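Local coordinates for protein coenzyme A transferase (Yersinia pestis, PDB 3QLI) that probably transfers coenzyme A between carboxylic acids such as acetate, as a coenzyme A transferase, at residues Ile177-Tyr183 against Ala201-Val207; Phe157-Val161 against Met184-Gln188. All blocks are in the same frame, centred on the assembly; numbering follows the deposited sequence.

Both interactions belong to the N-terminal acetyl-CoA hydrolase/transferase region and share one piece of chain: strand 175-180, paired in interaction 1, runs on through N181-Y183 directly into M184-Q188, the loop used in interaction 2. Their centres lie 12 Å apart, and they touch through the F157 ring, whose CE1 packs 3.6 Å from V180 CG2 and whose CZ lies 3.9 Å from I202 CD1. Interaction 1 is remote from the coenzyme A sites. Interaction 2 comes closer: the V161 side chain is about 10 Å from that of E76 and about 11 Å from that of V242, residues that bind coenzyme A in this protein, although none is bound to this chain here.

Interaction 1 (Ile177-Tyr183 against Ala201-Val207); sequences IVEVNRY and AIVENHV
A201 and I202 start the pairing beside I177 and V178 in parallel register: A201 O accepts from V178 N, and V203 N gives its hydrogen to V178 O (3.0 Å). I202 lies alongside V178, its CG1 3.9 Å from V178 CG2, while its CG2 meets V180 CG2; branched aliphatic residues suit this buried part of the sheet face. On the other face V203 CG2 touches E179 CB at 3.8 Å, and V203 O takes the hydrogen of V180 N. Back on the face of V178 and I202, E204 lays its CG methylene against V180 CB.

N205 N closes the ladder with an almost straight bond to V180 O (2.9 Å, 179°). Its ND2 reaches E179 OE2 at 3.2 Å on the anti side, the amide and carboxylate planes 72° apart, and a water donates to both N205 O and E179 OE2. The ring of H206 then serves as acceptor: R182 N points at ND1 within the ring plane at 3.0 Å, which implies that ND1 carries no proton. V207 is gripped twice by the amide of N181, which is swung across by CG lying opposite the backbone N (chi1 -176°): ND2 donates in plane to V207 O at 2.8 Å, while V207 N approaches OD1 from one face and Y183 N from the other, the latter making an Asx turn.

Strand 201-204 is the outermost strand of the parallel sheet on this side, with 175-180 between it and 143-148. Helix 18-25 covers V180 and I202, Y22 also bonding E204; at the start of helix 52-63, A53 N and L54 N hold the E179 carboxylate.

Interaction 2 (Phe157-Val161 against Met184-Gln188); sequences FSLGV and MPRVQ
A chi1 of 172° turns OG of S158 away from its own N and toward the M184-Q188 loop, where the hydroxyl accepts from V187 N at 3.0 Å. The same oxygen takes a hydrogen from G160 N, so an ST turn is built on the atom that grips the loop. M184 bends at both chi2 (63°) and chi3, which curls the thioether over G160 and against V161: SD and CE each lie 3.5 Å from V161 CG2, and V161 N points nearly straight at SD in a weak hydrogen bond (3.5 Å, 172°).

Between these two anchors the chains pass roughly at right angles, with G160 CA only 3.2 Å from P185 O and also against M184 SD. Glycine fits here twice over: its phi is positive, and a side chain would run into both the sulfur and that carbonyl. V187 packs against the G160 carbonyl, its CG2 3.3 Å from G160 O, while V161 CG1 meets the P185 ring at 4.2 Å. Helix 300-306 packs here too, Y303 against V161 and L306 against P185 and V187.

A small glycine, one serine hydroxyl and apolar side chains thus share a tight, buried crossing. A single serine oxygen satisfies two backbone N-H groups, one from each segment, which ties the shape of the S158-G160 turn to the position of the loop. The polarisable methionine sulfur offers V161 N a soft acceptor while still packing as an apolar group.

Interaction 1 (Ile177-Tyr183 against Ala201-Val207)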
loop_
_atom_site.group_PDB
_atom_site.type_symbol
_atom_site.label_atom_id
_atom_site.label_comp_id
_atom_site.label_asym_id
_atom_site.label_seq_id
_atom_site.Cartn_x
_atom_site.Cartn_y
_atom_site.Cartn_z
ATOM N N ILE A 177 -27.623 -0.019 -19.217
ATOM C CA ILE A 177 -28.023 -0.582 -20.506
ATOM C C ILE A 177 -27.320 -1.916 -20.685
ATOM O O ILE A 177 -26.090 -1.979 -20.595
ATOM C CB ILE A 177 -27.577 0.329 -21.670
ATOM C CG1 ILE A 177 -28.037 1.769 -21.421
ATOM C CG2 ILE A 177 -28.081 -0.220 -23.014
ATOM C CD1 ILE A 177 -27.590 2.748 -22.509
ATOM N N VAL A 178 -28.077 -2.986 -20.936
ATOM C CA VAL A 178 -27.445 -4.298 -21.094
ATOM C C VAL A 178 -27.469 -4.799 -22.534
ATOM O O VAL A 178 -28.368 -4.479 -23.314
ATOM C CB VAL A 178 -28.085 -5.367 -20.189
ATOM C CG1 VAL A 178 -28.084 -4.905 -18.738
ATOM C CG2 VAL A 178 -29.490 -5.681 -20.660
ATOM N N GLU A 179 -26.460 -5.590 -22.867
ATOM C CA GLU A 179 -26.406 -6.286 -24.136
ATOM C C GLU A 179 -26.450 -7.779 -23.833
ATOM O O GLU A 179 -25.478 -8.359 -23.336
ATOM C CB GLU A 179 -25.125 -5.911 -24.879
ATOM C CG GLU A 179 -24.921 -6.645 -26.206
ATOM C CD GLU A 179 -23.946 -5.909 -27.111
ATOM O OE1 GLU A 179 -23.907 -4.657 -27.035
ATOM O OE2 GLU A 179 -23.223 -6.567 -27.897
ATOM N N VAL A 180 -27.605 -8.379 -24.099
ATOM C CA VAL A 180 -27.834 -9.792 -23.867
ATOM C C VAL A 180 -27.059 -10.610 -24.896
ATOM O O VAL A 180 -27.087 -10.320 -26.100
ATOM C CB VAL A 180 -29.351 -10.124 -23.946
ATOM C CG1 VAL A 180 -29.588 -11.647 -24.064
ATOM C CG2 VAL A 180 -30.093 -9.537 -22.749
ATOM N N ASN A 181 -26.358 -11.627 -24.418
ATOM C CA ASN A 181 -25.542 -12.471 -25.284
ATOM C C ASN A 181 -25.582 -13.888 -24.753
ATOM O O ASN A 181 -25.133 -14.139 -23.638
ATOM C CB ASN A 181 -24.101 -11.950 -25.291
ATOM C CG ASN A 181 -23.206 -12.713 -26.233
ATOM O OD1 ASN A 181 -23.622 -13.696 -26.841
ATOM N ND2 ASN A 181 -21.972 -12.258 -26.373
ATOM N N ARG A 182 -26.117 -14.824 -25.535
ATOM C CA ARG A 182 -26.248 -16.197 -25.043
ATOM C C ARG A 182 -24.879 -16.836 -24.826
ATOM O O ARG A 182 -24.762 -17.859 -24.145
ATOM C CB ARG A 182 -27.119 -17.052 -25.976
ATOM C CG ARG A 182 -26.533 -17.243 -27.353
ATOM C CD ARG A 182 -27.324 -18.263 -28.183
ATOM N NE ARG A 182 -26.504 -18.753 -29.288
ATOM C CZ ARG A 182 -26.545 -18.271 -30.528
ATOM N NH1 ARG A 182 -27.391 -17.295 -30.839
ATOM N NH2 ARG A 182 -25.746 -18.778 -31.462
ATOM N N TYR A 183 -23.836 -16.228 -25.386
ATOM C CA TYR A 183 -22.474 -16.717 -25.143
ATOM C C TYR A 183 -21.915 -16.277 -23.787
ATOM O O TYR A 183 -20.878 -16.776 -23.351
ATOM C CB TYR A 183 -21.521 -16.292 -26.258
ATOM C CG TYR A 183 -21.783 -16.984 -27.571
ATOM C CD1 TYR A 183 -21.114 -18.154 -27.907
ATOM C CD2 TYR A 183 -22.705 -16.473 -28.475
ATOM C CE1 TYR A 183 -21.351 -18.796 -29.110
ATOM C CE2 TYR A 183 -22.953 -17.113 -29.683
ATOM C CZ TYR A 183 -22.271 -18.269 -29.994
ATOM O OH TYR A 183 -22.516 -18.906 -31.192
ATOM N N ALA A 201 -32.540 -0.362 -20.344
ATOM C CA ALA A 201 -32.735 -0.730 -21.741
ATOM C C ALA A 201 -31.954 -1.981 -22.079
ATOM O O ALA A 201 -30.915 -2.262 -21.466
ATOM C CB ALA A 201 -32.332 0.419 -22.664
ATOM N N ILE A 202 -32.453 -2.716 -23.070
ATOM C CA ILE A 202 -31.893 -4.004 -23.462
ATOM C C ILE A 202 -31.683 -4.092 -24.970
ATOM O O ILE A 202 -32.574 -3.733 -25.747
ATOM C CB ILE A 202 -32.866 -5.136 -23.088
ATOM C CG1 ILE A 202 -33.203 -5.072 -21.594
ATOM C CG2 ILE A 202 -32.298 -6.500 -23.514
ATOM C CD1 ILE A 202 -34.483 -5.839 -21.219
ATOM N N VAL A 203 -30.510 -4.557 -25.384
ATOM C CA VAL A 203 -30.316 -4.975 -26.773
ATOM C C VAL A 203 -29.828 -6.412 -26.746
ATOM O O VAL A 203 -29.390 -6.897 -25.696
ATOM C CB VAL A 203 -29.306 -4.080 -27.537
ATOM C CG1 VAL A 203 -29.737 -2.617 -27.471
ATOM C CG2 VAL A 203 -27.877 -4.253 -26.982
ATOM N N GLU A 204 -29.918 -7.094 -27.887
ATOM C CA GLU A 204 -29.507 -8.497 -27.989
ATOM C C GLU A 204 -28.490 -8.644 -29.103
ATOM O O GLU A 204 -28.703 -8.164 -30.225
ATOM C CB GLU A 204 -30.709 -9.405 -28.279
ATOM C CG GLU A 204 -31.751 -9.427 -27.163
ATOM C CD GLU A 204 -33.077 -10.079 -27.564
ATOM O OE1 GLU A 204 -33.429 -10.083 -28.767
ATOM O OE2 GLU A 204 -33.785 -10.574 -26.663
ATOM N N ASN A 205 -27.384 -9.305 -28.789
ATOM C CA ASN A 205 -26.302 -9.520 -29.740
ATOM C C ASN A 205 -25.536 -10.773 -29.357
ATOM O O ASN A 205 -24.665 -10.733 -28.477
ATOM C CB ASN A 205 -25.341 -8.325 -29.776
ATOM C CG ASN A 205 -24.322 -8.438 -30.898
ATOM O OD1 ASN A 205 -24.679 -8.748 -32.033
ATOM N ND2 ASN A 205 -23.050 -8.201 -30.586
ATOM N N HIS A 206 -25.858 -11.881 -30.019
ATOM C CA HIS A 206 -25.255 -13.181 -29.700
ATOM C C HIS A 206 -24.018 -13.439 -30.533
ATOM O O HIS A 206 -24.121 -13.760 -31.717
ATOM C CB HIS A 206 -26.270 -14.300 -29.929
ATOM C CG HIS A 206 -27.593 -14.049 -29.271
ATOM N ND1 HIS A 206 -27.755 -14.071 -27.902
ATOM C CD2 HIS A 206 -28.811 -13.769 -29.792
ATOM C CE1 HIS A 206 -29.017 -13.812 -27.605
ATOM N NE2 HIS A 206 -29.679 -13.625 -28.734
ATOM N N VAL A 207 -22.848 -13.290 -29.913
ATOM C CA VAL A 207 -21.572 -13.499 -30.585
ATOM C C VAL A 207 -20.591 -14.050 -29.568
ATOM O O VAL A 207 -20.706 -13.770 -28.379
ATOM C CB VAL A 207 -20.997 -12.192 -31.173
ATOM C CG1 VAL A 207 -21.885 -11.667 -32.302
ATOM C CG2 VAL A 207 -20.836 -11.142 -30.075
HETATM O O HOH W 1 -22.762 -9.201 -27.406
#

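Interaction 2 (Phe157-Val161 against Met184-Gln188)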
loop_
_atom_site.group_PDB
_atom_site.type_symbol
_atom_site.label_atom_id
_atom_site.label_comp_id
_atom_site.label_asym_id
_atom_site.label_seq_id
_atom_site.Cartn_x
_atom_site.Cartn_y
_atom_site.Cartn_z
ATOM N N PHE A 157 -30.692 -11.057 -15.068
ATOM C CA PHE A 157 -29.562 -11.223 -15.977
ATOM C C PHE A 157 -28.318 -11.433 -15.129
ATOM O O PHE A 157 -28.254 -10.961 -13.997
ATOM C CB PHE A 157 -29.335 -9.939 -16.780
ATOM C CG PHE A 157 -30.526 -9.475 -17.552
ATOM C CD1 PHE A 157 -30.698 -9.852 -18.874
ATOM C CD2 PHE A 157 -31.454 -8.616 -16.974
ATOM C CE1 PHE A 157 -31.783 -9.401 -19.608
ATOM C CE2 PHE A 157 -32.547 -8.169 -17.700
ATOM C CZ PHE A 157 -32.709 -8.564 -19.028
ATOM N N SER A 158 -27.309 -12.098 -15.672
ATOM C CA SER A 158 -26.044 -12.204 -14.960
ATOM C C SER A 158 -24.956 -11.368 -15.625
ATOM O O SER A 158 -24.848 -11.342 -16.853
ATOM C CB SER A 158 -25.591 -13.674 -14.923
ATOM O OG SER A 158 -24.281 -13.792 -14.410
ATOM N N LEU A 159 -24.123 -10.718 -14.808
ATOM C CA LEU A 159 -22.903 -10.069 -15.299
ATOM C C LEU A 159 -21.835 -11.066 -15.806
ATOM O O LEU A 159 -20.824 -10.667 -16.401
ATOM C CB LEU A 159 -22.297 -9.196 -14.195
ATOM C CG LEU A 159 -23.169 -8.018 -13.749
ATOM C CD1 LEU A 159 -22.473 -7.289 -12.613
ATOM C CD2 LEU A 159 -23.438 -7.076 -14.917
ATOM N N GLY A 160 -22.038 -12.354 -15.558
ATOM C CA GLY A 160 -21.186 -13.361 -16.170
ATOM C C GLY A 160 -19.713 -13.257 -15.810
ATOM O O GLY A 160 -19.338 -13.459 -14.653
ATOM N N VAL A 161 -18.884 -12.976 -16.808
ATOM C CA VAL A 161 -17.436 -12.873 -16.638
ATOM C C VAL A 161 -17.005 -11.722 -15.738
ATOM O O VAL A 161 -15.912 -11.737 -15.179
ATOM C CB VAL A 161 -16.700 -12.767 -17.988
ATOM C CG1 VAL A 161 -16.747 -14.094 -18.722
ATOM C CG2 VAL A 161 -17.293 -11.657 -18.832
ATOM N N MET A 184 -22.593 -15.348 -23.119
ATOM C CA MET A 184 -22.147 -14.913 -21.790
ATOM C C MET A 184 -22.647 -15.907 -20.742
ATOM O O MET A 184 -23.844 -16.116 -20.611
ATOM C CB MET A 184 -22.674 -13.505 -21.465
ATOM C CG MET A 184 -22.195 -12.986 -20.106
ATOM S SD MET A 184 -20.412 -12.770 -19.982
ATOM C CE MET A 184 -20.186 -11.198 -20.810
ATOM N N PRO A 185 -21.731 -16.537 -20.000
ATOM C CA PRO A 185 -22.185 -17.512 -18.999
ATOM C C PRO A 185 -23.013 -16.885 -17.871
ATOM O O PRO A 185 -22.794 -15.726 -17.495
ATOM C CB PRO A 185 -20.874 -18.078 -18.440
ATOM C CG PRO A 185 -19.846 -16.989 -18.716
ATOM C CD PRO A 185 -20.263 -16.446 -20.060
ATOM N N ARG A 186 -23.959 -17.662 -17.351
ATOM C CA ARG A 186 -24.737 -17.279 -16.185
ATOM C C ARG A 186 -23.934 -17.646 -14.949
ATOM O O ARG A 186 -23.896 -18.808 -14.535
ATOM C CB ARG A 186 -26.085 -18.005 -16.185
ATOM C CG ARG A 186 -27.014 -17.590 -15.060
ATOM C CD ARG A 186 -28.361 -18.299 -15.156
ATOM N NE ARG A 186 -29.264 -17.702 -16.137
ATOM C CZ ARG A 186 -29.249 -17.952 -17.446
ATOM N NH1 ARG A 186 -28.352 -18.790 -17.959
ATOM N NH2 ARG A 186 -30.134 -17.360 -18.248
ATOM N N VAL A 187 -23.280 -16.650 -14.369
ATOM C CA VAL A 187 -22.361 -16.879 -13.260
ATOM C C VAL A 187 -22.989 -16.493 -11.932
ATOM O O VAL A 187 -23.629 -15.453 -11.838
ATOM C CB VAL A 187 -21.064 -16.084 -13.484
ATOM C CG1 VAL A 187 -20.188 -16.118 -12.238
ATOM C CG2 VAL A 187 -20.322 -16.646 -14.704
ATOM N N GLN A 188 -22.822 -17.337 -10.914
ATOM C CA GLN A 188 -23.315 -17.015 -9.578
ATOM C C GLN A 188 -22.300 -16.141 -8.856
ATOM O O GLN A 188 -21.083 -16.321 -9.005
ATOM C CB GLN A 188 -23.560 -18.294 -8.763
ATOM C CG GLN A 188 -24.662 -19.182 -9.351
ATOM C CD GLN A 188 -24.741 -20.558 -8.697
ATOM O OE1 GLN A 188 -24.147 -20.798 -7.642
ATOM N NE2 GLN A 188 -25.475 -21.471 -9.335
#